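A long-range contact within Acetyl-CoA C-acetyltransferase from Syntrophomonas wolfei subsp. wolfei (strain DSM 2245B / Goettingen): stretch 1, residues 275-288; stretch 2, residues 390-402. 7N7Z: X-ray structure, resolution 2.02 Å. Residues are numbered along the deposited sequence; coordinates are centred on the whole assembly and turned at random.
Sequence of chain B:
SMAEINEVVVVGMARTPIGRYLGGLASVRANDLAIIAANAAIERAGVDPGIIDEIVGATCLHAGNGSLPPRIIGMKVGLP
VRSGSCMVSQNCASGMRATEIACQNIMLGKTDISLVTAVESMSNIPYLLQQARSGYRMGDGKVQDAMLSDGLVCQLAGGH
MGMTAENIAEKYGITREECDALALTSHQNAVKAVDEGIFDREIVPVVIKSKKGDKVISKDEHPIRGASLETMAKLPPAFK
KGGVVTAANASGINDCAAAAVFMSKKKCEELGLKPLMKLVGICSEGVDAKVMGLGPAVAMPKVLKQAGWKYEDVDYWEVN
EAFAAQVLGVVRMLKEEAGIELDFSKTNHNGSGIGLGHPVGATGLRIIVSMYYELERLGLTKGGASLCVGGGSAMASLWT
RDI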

# COMPACT_ATOMS: atom_id res chain seq x y z
N PRO B 275 -36.84 29.47 18.12
CA PRO B 275 -36.35 28.19 18.64
C PRO B 275 -37.26 27.05 18.22
O PRO B 275 -38.48 27.09 18.44
CB PRO B 275 -36.35 28.40 20.16
CG PRO B 275 -37.40 29.43 20.40
CD PRO B 275 -37.40 30.33 19.18
N LEU B 276 -36.67 26.02 17.61
CA LEU B 276 -37.46 24.91 17.09
C LEU B 276 -37.85 23.93 18.19
O LEU B 276 -39.00 23.48 18.24
CB LEU B 276 -36.68 24.19 15.99
CG LEU B 276 -36.09 25.09 14.91
CD1 LEU B 276 -35.41 24.28 13.82
CD2 LEU B 276 -37.16 25.99 14.32
N MET B 277 -36.92 23.59 19.08
CA MET B 277 -37.25 22.75 20.22
C MET B 277 -36.16 22.91 21.27
O MET B 277 -35.08 23.43 21.00
CB MET B 277 -37.42 21.28 19.81
CG MET B 277 -36.18 20.63 19.23
SD MET B 277 -36.47 18.89 18.85
CE MET B 277 -34.99 18.50 17.92
N LYS B 278 -36.47 22.46 22.49
CA LYS B 278 -35.63 22.67 23.65
C LYS B 278 -35.08 21.34 24.14
O LYS B 278 -35.83 20.37 24.30
CB LYS B 278 -36.41 23.36 24.78
CG LYS B 278 -35.78 23.21 26.16
CD LYS B 278 -36.27 24.29 27.12
CE LYS B 278 -37.78 24.35 27.15
NZ LYS B 278 -38.31 25.16 28.28
N LEU B 279 -33.77 21.30 24.38
CA LEU B 279 -33.15 20.12 24.97
C LEU B 279 -33.76 19.83 26.33
O LEU B 279 -33.77 20.69 27.22
CB LEU B 279 -31.64 20.33 25.09
CG LEU B 279 -30.85 19.21 25.76
CD1 LEU B 279 -30.91 17.93 24.93
CD2 LEU B 279 -29.40 19.64 25.97
N VAL B 280 -34.28 18.62 26.50
CA VAL B 280 -34.83 18.16 27.77
C VAL B 280 -33.83 17.30 28.53
O VAL B 280 -33.59 17.51 29.71
CB VAL B 280 -36.16 17.40 27.54
CG1 VAL B 280 -36.72 16.90 28.87
CG2 VAL B 280 -37.17 18.28 26.82
N GLY B 281 -33.24 16.33 27.84
CA GLY B 281 -32.26 15.46 28.46
C GLY B 281 -31.42 14.78 27.41
O GLY B 281 -31.78 14.73 26.23
N ILE B 282 -30.29 14.25 27.86
CA ILE B 282 -29.35 13.56 26.97
C ILE B 282 -28.28 12.91 27.84
O ILE B 282 -27.74 13.54 28.76
CB ILE B 282 -28.73 14.54 25.95
CG1 ILE B 282 -27.82 13.78 24.98
CG2 ILE B 282 -27.96 15.64 26.66
CD1 ILE B 282 -27.53 14.54 23.71
N CYS B 283 -27.97 11.65 27.57
CA CYS B 283 -27.03 10.92 28.41
C CYS B 283 -26.59 9.66 27.67
O CYS B 283 -27.13 9.31 26.62
CB CYS B 283 -27.65 10.56 29.76
SG CYS B 283 -29.06 9.43 29.67
N SER B 284 -25.59 9.00 28.24
CA SER B 284 -25.10 7.72 27.75
C SER B 284 -25.35 6.64 28.78
O SER B 284 -25.59 6.91 29.97
CB SER B 284 -23.60 7.79 27.43
OG SER B 284 -23.32 8.86 26.53
N GLU B 285 -25.30 5.39 28.32
CA GLU B 285 -25.39 4.23 29.20
C GLU B 285 -24.99 2.99 28.42
O GLU B 285 -25.57 2.71 27.36
CB GLU B 285 -26.80 4.08 29.78
CG GLU B 285 -26.93 2.94 30.78
CD GLU B 285 -26.25 3.23 32.11
OE1 GLU B 285 -25.88 4.40 32.34
OE2 GLU B 285 -26.08 2.29 32.91
N GLY B 286 -24.02 2.25 28.92
CA GLY B 286 -23.41 1.17 28.18
C GLY B 286 -23.99 -0.19 28.49
O GLY B 286 -24.66 -0.40 29.51
N VAL B 287 -23.75 -1.12 27.57
CA VAL B 287 -23.99 -2.54 27.77
C VAL B 287 -22.76 -3.28 27.26
O VAL B 287 -21.89 -2.70 26.61
CB VAL B 287 -25.27 -3.03 27.06
CG1 VAL B 287 -26.50 -2.36 27.65
CG2 VAL B 287 -25.19 -2.78 25.57
N ASP B 288 -22.70 -4.58 27.56
CA ASP B 288 -21.55 -5.36 27.14
C ASP B 288 -21.38 -5.30 25.63
O ASP B 288 -22.34 -5.40 24.87
CB ASP B 288 -21.70 -6.81 27.59
CG ASP B 288 -20.42 -7.61 27.40
OD1 ASP B 288 -20.15 -8.02 26.25
OD2 ASP B 288 -19.70 -7.82 28.39
N GLY B 390 -21.56 0.72 18.82
CA GLY B 390 -20.50 -0.27 18.80
C GLY B 390 -19.63 -0.15 20.03
O GLY B 390 -19.09 0.93 20.31
N GLY B 391 -19.48 -1.24 20.77
CA GLY B 391 -18.79 -1.25 22.04
C GLY B 391 -19.72 -1.25 23.23
O GLY B 391 -19.39 -1.85 24.26
N GLY B 392 -20.88 -0.59 23.12
CA GLY B 392 -21.88 -0.66 24.16
C GLY B 392 -22.42 0.69 24.61
O GLY B 392 -23.61 0.81 24.90
N SER B 393 -21.56 1.70 24.68
CA SER B 393 -21.95 2.99 25.24
C SER B 393 -23.01 3.66 24.39
O SER B 393 -22.70 4.47 23.51
CB SER B 393 -20.72 3.90 25.37
OG SER B 393 -19.81 3.39 26.34
N ALA B 394 -24.28 3.35 24.65
CA ALA B 394 -25.39 3.90 23.89
C ALA B 394 -25.84 5.24 24.47
O ALA B 394 -25.44 5.64 25.56
CB ALA B 394 -26.56 2.91 23.87
N MET B 395 -26.69 5.93 23.72
CA MET B 395 -27.14 7.26 24.09
C MET B 395 -28.64 7.40 23.84
O MET B 395 -29.23 6.67 23.04
CB MET B 395 -26.39 8.35 23.32
CG MET B 395 -25.06 8.74 23.94
SD MET B 395 -24.26 10.10 23.07
CE MET B 395 -24.91 11.50 23.97
N ALA B 396 -29.23 8.37 24.53
CA ALA B 396 -30.63 8.74 24.34
C ALA B 396 -30.78 10.20 24.70
O ALA B 396 -30.04 10.73 25.53
CB ALA B 396 -31.57 7.87 25.18
N SER B 397 -31.75 10.86 24.07
CA SER B 397 -31.98 12.28 24.31
C SER B 397 -33.46 12.58 24.17
O SER B 397 -34.18 11.90 23.44
CB SER B 397 -31.17 13.14 23.33
OG SER B 397 -31.42 12.77 21.99
N LEU B 398 -33.91 13.61 24.90
CA LEU B 398 -35.31 14.01 24.92
C LEU B 398 -35.42 15.50 24.62
O LEU B 398 -34.57 16.29 25.03
CB LEU B 398 -35.95 13.70 26.28
CG LEU B 398 -35.96 12.22 26.66
CD1 LEU B 398 -36.17 12.07 28.16
CD2 LEU B 398 -37.03 11.47 25.88
N TRP B 399 -36.49 15.86 23.91
CA TRP B 399 -36.67 17.22 23.43
C TRP B 399 -38.15 17.56 23.46
O TRP B 399 -39.01 16.68 23.45
CB TRP B 399 -36.11 17.40 22.01
CG TRP B 399 -34.73 16.82 21.81
CD1 TRP B 399 -34.39 15.49 21.74
CD2 TRP B 399 -33.50 17.55 21.65
NE1 TRP B 399 -33.04 15.35 21.55
CE2 TRP B 399 -32.47 16.60 21.49
CE3 TRP B 399 -33.18 18.91 21.63
CZ2 TRP B 399 -31.14 16.97 21.31
CZ3 TRP B 399 -31.86 19.27 21.45
CH2 TRP B 399 -30.86 18.31 21.29
N THR B 400 -38.44 18.86 23.50
CA THR B 400 -39.82 19.34 23.46
C THR B 400 -39.90 20.61 22.63
O THR B 400 -38.96 21.42 22.60
CB THR B 400 -40.37 19.62 24.87
OG1 THR B 400 -41.77 19.94 24.78
CG2 THR B 400 -39.63 20.78 25.53
N ARG B 401 -41.03 20.78 21.95
CA ARG B 401 -41.32 22.00 21.20
C ARG B 401 -42.04 23.04 22.04
O ARG B 401 -42.81 23.85 21.51
CB ARG B 401 -42.15 21.66 19.96
CG ARG B 401 -41.43 20.74 18.98
CD ARG B 401 -42.30 20.42 17.77
NE ARG B 401 -42.51 21.59 16.93
CZ ARG B 401 -43.59 21.80 16.18
NH1 ARG B 401 -44.59 20.93 16.15
NH2 ARG B 401 -43.67 22.91 15.45
N ASP B 402 -41.80 23.05 23.35
CA ASP B 402 -42.46 23.97 24.27
C ASP B 402 -43.98 23.87 24.13
O ASP B 402 -44.67 23.53 25.09
CB ASP B 402 -42.01 25.41 24.02
CG ASP B 402 -40.56 25.62 24.40
OD1 ASP B 402 -40.05 24.85 25.24
OD2 ASP B 402 -39.93 26.56 23.86
O HOH W 1 -41.14 23.72 16.90

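Two strands more than a hundred residues apart in sequence, one ending at Glu285 and the other running from Ala394 to Thr400, lie side by side and antiparallel, their axes approaching to 4.3 Å. Backbone hydrogen bonds tie them together, and side chains alternate between the two faces of the sheet, except at Val280 in the bulge.

Stretch 2 enters through glycines. Gly391 and Gly392 both adopt backbone angles (phi 102° and 130°) that would jam a CB against the preceding carbonyl. At Gly392 a CB would also lie 1.9 Å from Val287 O, a clash; without one, Gly392 CA rests 3.2 Å from Val287 O in a CA-H...O contact. Gly392 O accepts a weak hydrogen bond from Val287 N (3.3 Å). Ser393 points away, and its hydroxyl is satisfied elsewhere in the structure.

The regular ladder starts at Ala394, whose O accepts from Glu285 N at 2.8 Å and whose N donates to Glu285 O at 3.1 Å. Met395 lies on the other face, opposite Ser284 in a non-hydrogen-bonded pair; its long, flexible chain carries CE to 3.8 Å from Ile282 CG1, an apolar contact two pairs further along, on the same face of the sheet. Small Ala396 faces Cys283, and the two backbones exchange hydrogen bonds, Cys283 N to Ala396 O at 3.0 Å and Ala396 N to Cys283 O at 3.1 Å.

Ser397 pairs with Ile282, its CB 3.8 Å from Ile282 CG1, while its OG accepts a hydrogen bond from Trp399 NE1 (3.1 Å). This gives the indole's polar atom a partner within its own strand. At Leu398 the register shifts by one in a beta bulge: Leu398 O accepts from both Val280 N (2.8 Å) and Gly281 N (3.1 Å), while Leu398 N donates to Gly281 O (2.7 Å). The bulge turns Val280 toward stretch 2, where its CB meets Leu398 CB at 3.9 Å.

Trp399 has the most area covered by the opposing stretch. Leu279 CD1 sits over one face of its six-membered ring, 3.7 Å from the centroid, a CH-pi contact suited to an aliphatic methyl on a flat pi surface. Met277 SD approaches obliquely, 4.7 Å from the five-membered ring's centroid.

Thr400 closes the ladder with Lys278: Lys278 N donates to Thr400 O at 2.7 Å, and Thr400 N to Lys278 O at 3.1 Å. Its branched side chain also meets the bulge, Thr400 CG2 lying 3.7 Å from Val280 CG2. Beyond the strand, water 1 bridges the stretches, donating to Leu276 O and accepting from Arg401 NE, each at 2.5 Å. Finally, exposed Asp402 uses its charge in a salt bridge, Asp402 OD1 lying 3.5 Å from Lys278 NZ.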